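Local coordinates for protein uronate isomerase (Bacillus halodurans C-125, PDB 3HKA) that probably interconverts D-fructuronate and the matching aldose uronate, as a zinc-binding isomerase of the amidohydrolase superfamily, at residues 254-259 with 295-300; 168-173 with 219-224. All coordinates share one frame; numbering follows the deposited sequence.

Interaction 1: 254-259 with 295-300; sequences PFAMMI and KFLVTM. With FIX (D-fructuronic acid), chain D.
Met258 lies against Thr299 on the neighbouring strand, and beyond it its terminal methyl reaches the bound D-fructuronic acid. Met258 CE comes to within 3.1 Å of the ligand's O1A, so the methionine methyl forms part of the pocket wall beside the carboxylate. The bend of the thioether about its SD bond (chi3 -86°) brings CE there, while lower down CB and CG both rest on the methyl of Thr299, Met258 CB standing 3.8 Å from Thr299 CG2. Thr299 turns its hydroxyl the other way: OG1 is anti to the backbone N (chi1 -165°) and bonds to the carbonyl of Phe322. Ala256 and Leu297 share this face, which looks into the barrel. The two strands are parallel neighbours in the distorted (β/α)8 barrel of the amidohydrolases, joined through helix 282-290 as a beta-alpha-beta crossover. Five backbone bonds zip them together, among them Met257 N to Leu297 O at 2.8 Å, whose donor lies nearly along the C=O axis. On the outer face, Met257 CE touches both Phe296 CD1, 3.7 Å off, and Val298 CG2 at 3.8 Å, and Met257 CG sits over the rim of the Phe255 ring. Phe255 CD2 meets Phe296 CD1 at 4.0 Å. Ile259 and Met300 run side by side, Ile259 CG2 against Met300 CE. Leu287 and Leu288 of helix 282-290 pack on this outer layer.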
# COMPACT_ATOMS: atom_id res chain seq x y z
N PRO A 254 -21.32 21.52 -5.62
CA PRO A 254 -20.72 20.18 -5.55
C PRO A 254 -21.13 19.43 -4.28
O PRO A 254 -21.57 20.04 -3.30
CB PRO A 254 -19.22 20.46 -5.58
CG PRO A 254 -19.12 21.77 -6.31
CD PRO A 254 -20.27 22.55 -5.71
N PHE A 255 -20.99 18.11 -4.33
CA PHE A 255 -21.31 17.26 -3.19
C PHE A 255 -20.01 16.61 -2.74
O PHE A 255 -19.39 15.84 -3.48
CB PHE A 255 -22.33 16.20 -3.58
CG PHE A 255 -22.68 15.25 -2.46
CD1 PHE A 255 -22.73 15.69 -1.14
CD2 PHE A 255 -22.99 13.92 -2.74
CE1 PHE A 255 -23.09 14.82 -0.11
CE2 PHE A 255 -23.35 13.05 -1.72
CZ PHE A 255 -23.40 13.50 -0.40
N ALA A 256 -19.58 16.93 -1.52
CA ALA A 256 -18.34 16.39 -0.98
C ALA A 256 -18.61 15.16 -0.12
O ALA A 256 -19.43 15.21 0.80
CB ALA A 256 -17.62 17.44 -0.17
N MET A 257 -17.91 14.07 -0.43
CA MET A 257 -18.05 12.83 0.32
C MET A 257 -16.70 12.45 0.92
O MET A 257 -15.70 12.33 0.20
CB MET A 257 -18.55 11.69 -0.58
CG MET A 257 -19.87 11.97 -1.27
SD MET A 257 -20.44 10.59 -2.29
CE MET A 257 -19.46 10.84 -3.75
N MET A 258 -16.67 12.27 2.24
CA MET A 258 -15.45 11.88 2.94
C MET A 258 -15.77 10.47 3.43
O MET A 258 -16.43 10.27 4.44
CB MET A 258 -15.17 12.85 4.08
CG MET A 258 -15.29 14.31 3.63
SD MET A 258 -14.36 15.50 4.60
CE MET A 258 -15.49 15.83 5.88
N ILE A 259 -15.28 9.50 2.68
CA ILE A 259 -15.58 8.09 2.93
C ILE A 259 -14.54 7.27 3.67
O ILE A 259 -13.35 7.39 3.42
CB ILE A 259 -15.89 7.40 1.59
CG1 ILE A 259 -17.01 8.17 0.88
CG2 ILE A 259 -16.26 5.94 1.81
CD1 ILE A 259 -17.07 7.96 -0.61
N LYS A 295 -21.53 17.46 -9.50
CA LYS A 295 -20.09 17.50 -9.25
C LYS A 295 -19.85 16.86 -7.89
O LYS A 295 -20.63 17.06 -6.95
CB LYS A 295 -19.59 18.93 -9.24
CG LYS A 295 -19.83 19.70 -10.54
CD LYS A 295 -19.38 21.14 -10.37
CE LYS A 295 -19.79 22.01 -11.54
NZ LYS A 295 -19.43 23.45 -11.29
N PHE A 296 -18.77 16.10 -7.78
CA PHE A 296 -18.44 15.41 -6.54
C PHE A 296 -17.00 15.64 -6.10
O PHE A 296 -16.07 15.48 -6.90
CB PHE A 296 -18.65 13.91 -6.70
CG PHE A 296 -20.04 13.52 -7.11
CD1 PHE A 296 -20.98 13.13 -6.16
CD2 PHE A 296 -20.40 13.51 -8.45
CE1 PHE A 296 -22.26 12.74 -6.54
CE2 PHE A 296 -21.68 13.12 -8.84
CZ PHE A 296 -22.61 12.73 -7.89
N LEU A 297 -16.82 16.02 -4.84
CA LEU A 297 -15.50 16.20 -4.25
C LEU A 297 -15.37 14.99 -3.34
O LEU A 297 -16.26 14.73 -2.53
CB LEU A 297 -15.44 17.48 -3.42
CG LEU A 297 -15.18 18.80 -4.14
CD1 LEU A 297 -15.71 19.96 -3.30
CD2 LEU A 297 -13.68 18.96 -4.41
N VAL A 298 -14.28 14.24 -3.46
CA VAL A 298 -14.11 13.04 -2.64
C VAL A 298 -12.73 12.89 -2.01
O VAL A 298 -11.72 13.24 -2.61
CB VAL A 298 -14.39 11.75 -3.47
CG1 VAL A 298 -14.17 10.49 -2.61
CG2 VAL A 298 -15.80 11.77 -4.00
N THR A 299 -12.72 12.38 -0.79
CA THR A 299 -11.48 12.10 -0.08
C THR A 299 -11.81 10.84 0.71
O THR A 299 -12.92 10.69 1.21
CB THR A 299 -11.06 13.25 0.86
OG1 THR A 299 -9.69 13.06 1.24
CG2 THR A 299 -11.94 13.30 2.13
N MET A 300 -10.86 9.91 0.80
CA MET A 300 -11.12 8.67 1.52
C MET A 300 -10.12 8.44 2.64
O MET A 300 -8.96 8.84 2.56
CB MET A 300 -11.14 7.50 0.52
CG MET A 300 -12.21 7.68 -0.56
SD MET A 300 -12.36 6.32 -1.73
CE MET A 300 -13.54 5.26 -0.84
O1A FIX D . -14.66 16.36 8.86
C1 FIX D . -14.69 15.25 9.45
O1B FIX D . -15.69 14.53 9.61
C2 FIX D . -13.36 14.73 10.03
O2 FIX D . -12.27 15.37 9.37
C3 FIX D . -13.30 14.97 11.56
O3 FIX D . -14.44 14.32 12.17
C4 FIX D . -12.04 14.44 12.30
O4 FIX D . -12.26 14.44 13.73
C5 FIX D . -10.76 15.27 12.01
O5 FIX D . -10.82 16.49 11.84
C6 FIX D . -9.41 14.58 11.92
O6 FIX D . -8.49 15.32 11.13

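Interaction 2: 168-173 with 219-224; sequences ALRLDP and YMAVSL. With FIX (D-fructuronic acid), chain D.
Asp172 and Ser223 meet near the C-terminal ends of two parallel barrel strands, 169-170 and 220-224, Asp172 opening the helix after the first, the usual place for the active site of a (β/α)8 barrel. The carboxylate takes two donors on each oxygen. Ser223 OG gives its proton to Asp172 OD2 at 2.5 Å, on the syn side, a bond made possible by the serine hydroxyl's position between N and carbonyl carbon (chi1 70°). Ser223 N bonds to Asp172 OD1 at 3.1 Å from one face of the carboxylate plane, and Arg170 NE reaches the same oxygen from the opposite face, at 2.6 Å, in a salt bridge. A second nitrogen, Arg170 NH2, holds Asp172 OD2, so the arginine grips the acid side-on. The guanidinium is thereby fixed in rotation and turned to the ligand: a bend at chi2 (58°) brings its far edge to the D-fructuronic acid, where Arg170 NH2 donates to O1B at 2.6 Å and Arg170 NH1 to O1A at 3.1 Å, both nearly straight. Asp172 thus acts as a second-shell residue that positions a first-shell one. With an alanine here, Ser223 OG and N would lose their acceptor, and the guanidinium, held mainly by the ligand, would probably be less fixed in rotation. Behind this, Ala221 N bonds to Leu169 O and Leu171 N to Ala221 O. On the outer side Leu169 CD2 lies beside Met220 CG, 4.0 Å away. At the start of the pair, Ala168 CB stands 3.7 Å above one face of the Tyr219 ring, toward its CE1 rim, a CH-pi contact, while Tyr219 OH bonds to Met25 O.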
# COMPACT_ATOMS: atom_id res chain seq x y z
N ALA A 168 -19.74 25.67 4.22
CA ALA A 168 -19.89 24.37 3.57
C ALA A 168 -20.96 23.69 4.40
O ALA A 168 -20.77 23.46 5.60
CB ALA A 168 -18.58 23.59 3.63
N LEU A 169 -22.09 23.39 3.78
CA LEU A 169 -23.21 22.76 4.47
C LEU A 169 -22.98 21.28 4.82
O LEU A 169 -23.14 20.40 3.98
CB LEU A 169 -24.48 22.91 3.62
CG LEU A 169 -25.78 22.29 4.11
CD1 LEU A 169 -26.08 22.76 5.53
CD2 LEU A 169 -26.91 22.66 3.17
N ARG A 170 -22.60 21.02 6.07
CA ARG A 170 -22.34 19.66 6.55
C ARG A 170 -23.67 19.01 6.93
O ARG A 170 -24.45 19.59 7.69
CB ARG A 170 -21.40 19.71 7.76
CG ARG A 170 -20.89 18.37 8.23
CD ARG A 170 -20.15 17.60 7.13
NE ARG A 170 -19.62 16.36 7.67
CZ ARG A 170 -18.36 16.19 8.05
NH1 ARG A 170 -17.48 17.17 7.92
NH2 ARG A 170 -18.00 15.05 8.61
N LEU A 171 -23.91 17.79 6.43
CA LEU A 171 -25.18 17.11 6.66
C LEU A 171 -25.19 15.71 7.28
O LEU A 171 -26.18 14.99 7.15
CB LEU A 171 -25.94 17.05 5.33
CG LEU A 171 -26.20 18.40 4.64
CD1 LEU A 171 -26.60 18.19 3.18
CD2 LEU A 171 -27.29 19.15 5.40
N ASP A 172 -24.12 15.31 7.95
CA ASP A 172 -24.06 13.98 8.55
C ASP A 172 -25.32 13.57 9.32
O ASP A 172 -25.84 12.47 9.14
CB ASP A 172 -22.84 13.87 9.47
CG ASP A 172 -21.54 13.87 8.70
OD1 ASP A 172 -21.48 14.54 7.65
OD2 ASP A 172 -20.56 13.23 9.16
N PRO A 173 -25.84 14.45 10.19
CA PRO A 173 -27.04 14.13 10.97
C PRO A 173 -28.25 13.80 10.10
O PRO A 173 -29.02 12.89 10.40
CB PRO A 173 -27.26 15.39 11.81
CG PRO A 173 -25.88 15.95 11.97
CD PRO A 173 -25.31 15.78 10.57
N TYR A 219 -20.08 24.13 -1.07
CA TYR A 219 -20.46 22.74 -1.32
C TYR A 219 -21.18 22.14 -0.12
O TYR A 219 -21.14 22.69 0.98
CB TYR A 219 -19.21 21.89 -1.68
CG TYR A 219 -18.15 21.72 -0.60
CD1 TYR A 219 -18.39 20.96 0.55
CD2 TYR A 219 -16.88 22.29 -0.75
CE1 TYR A 219 -17.39 20.77 1.51
CE2 TYR A 219 -15.88 22.11 0.21
CZ TYR A 219 -16.15 21.35 1.34
OH TYR A 219 -15.16 21.18 2.29
N MET A 220 -21.89 21.04 -0.35
CA MET A 220 -22.58 20.33 0.72
C MET A 220 -21.67 19.14 1.00
O MET A 220 -21.04 18.61 0.08
CB MET A 220 -23.96 19.86 0.26
CG MET A 220 -24.96 21.01 0.13
SD MET A 220 -26.63 20.46 -0.26
CE MET A 220 -26.54 20.35 -2.08
N ALA A 221 -21.59 18.71 2.25
CA ALA A 221 -20.69 17.61 2.59
C ALA A 221 -21.24 16.58 3.58
O ALA A 221 -22.20 16.85 4.31
CB ALA A 221 -19.39 18.17 3.12
N VAL A 222 -20.61 15.42 3.60
CA VAL A 222 -20.99 14.34 4.50
C VAL A 222 -19.82 13.37 4.64
O VAL A 222 -19.07 13.15 3.69
CB VAL A 222 -22.22 13.56 3.96
CG1 VAL A 222 -21.84 12.75 2.72
CG2 VAL A 222 -22.77 12.64 5.04
N SER A 223 -19.63 12.83 5.84
CA SER A 223 -18.57 11.84 6.05
C SER A 223 -19.35 10.54 6.08
O SER A 223 -20.45 10.48 6.62
CB SER A 223 -17.81 12.08 7.37
OG SER A 223 -18.59 11.81 8.51
N LEU A 224 -18.80 9.51 5.46
CA LEU A 224 -19.49 8.23 5.35
C LEU A 224 -18.69 7.03 5.84
O LEU A 224 -17.46 7.05 5.86
CB LEU A 224 -19.90 8.04 3.89
CG LEU A 224 -20.78 9.16 3.33
CD1 LEU A 224 -20.71 9.20 1.80
CD2 LEU A 224 -22.22 8.95 3.80
O1A FIX D . -14.66 16.36 8.86
C1 FIX D . -14.69 15.25 9.45
O1B FIX D . -15.69 14.53 9.61
C2 FIX D . -13.36 14.73 10.03
O2 FIX D . -12.27 15.37 9.37
C3 FIX D . -13.30 14.97 11.56
O3 FIX D . -14.44 14.32 12.17
C4 FIX D . -12.04 14.44 12.30
O4 FIX D . -12.26 14.44 13.73
C5 FIX D . -10.76 15.27 12.01
O5 FIX D . -10.82 16.49 11.84
C6 FIX D . -9.41 14.58 11.92
O6 FIX D . -8.49 15.32 11.13

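How the interactions relate
Interactions 2 and 1 come in series along the chain, strands 169-170, 220-224, 255-262 and 296-300 following in that order as adjacent parallel strands of one barrel sheet; the contact centres lie about 9 Å apart. They are joined directly between strands 220-224 and 255-262, where Ala256 N lies 2.7 Å from Met220 O and Met258 O 2.7 Å from Leu224 N, both probable hydrogen bonds. At the ligand the two meet again: Met258 CE packs 3.2 Å from Arg170 NH1, and both side chains approach the same carboxylate oxygen. The first three strands supply residues to the D-fructuronic acid pocket, near the zinc ion held by His26, His28 and Asp355; 296-300 lies behind them, Thr299 against Met258.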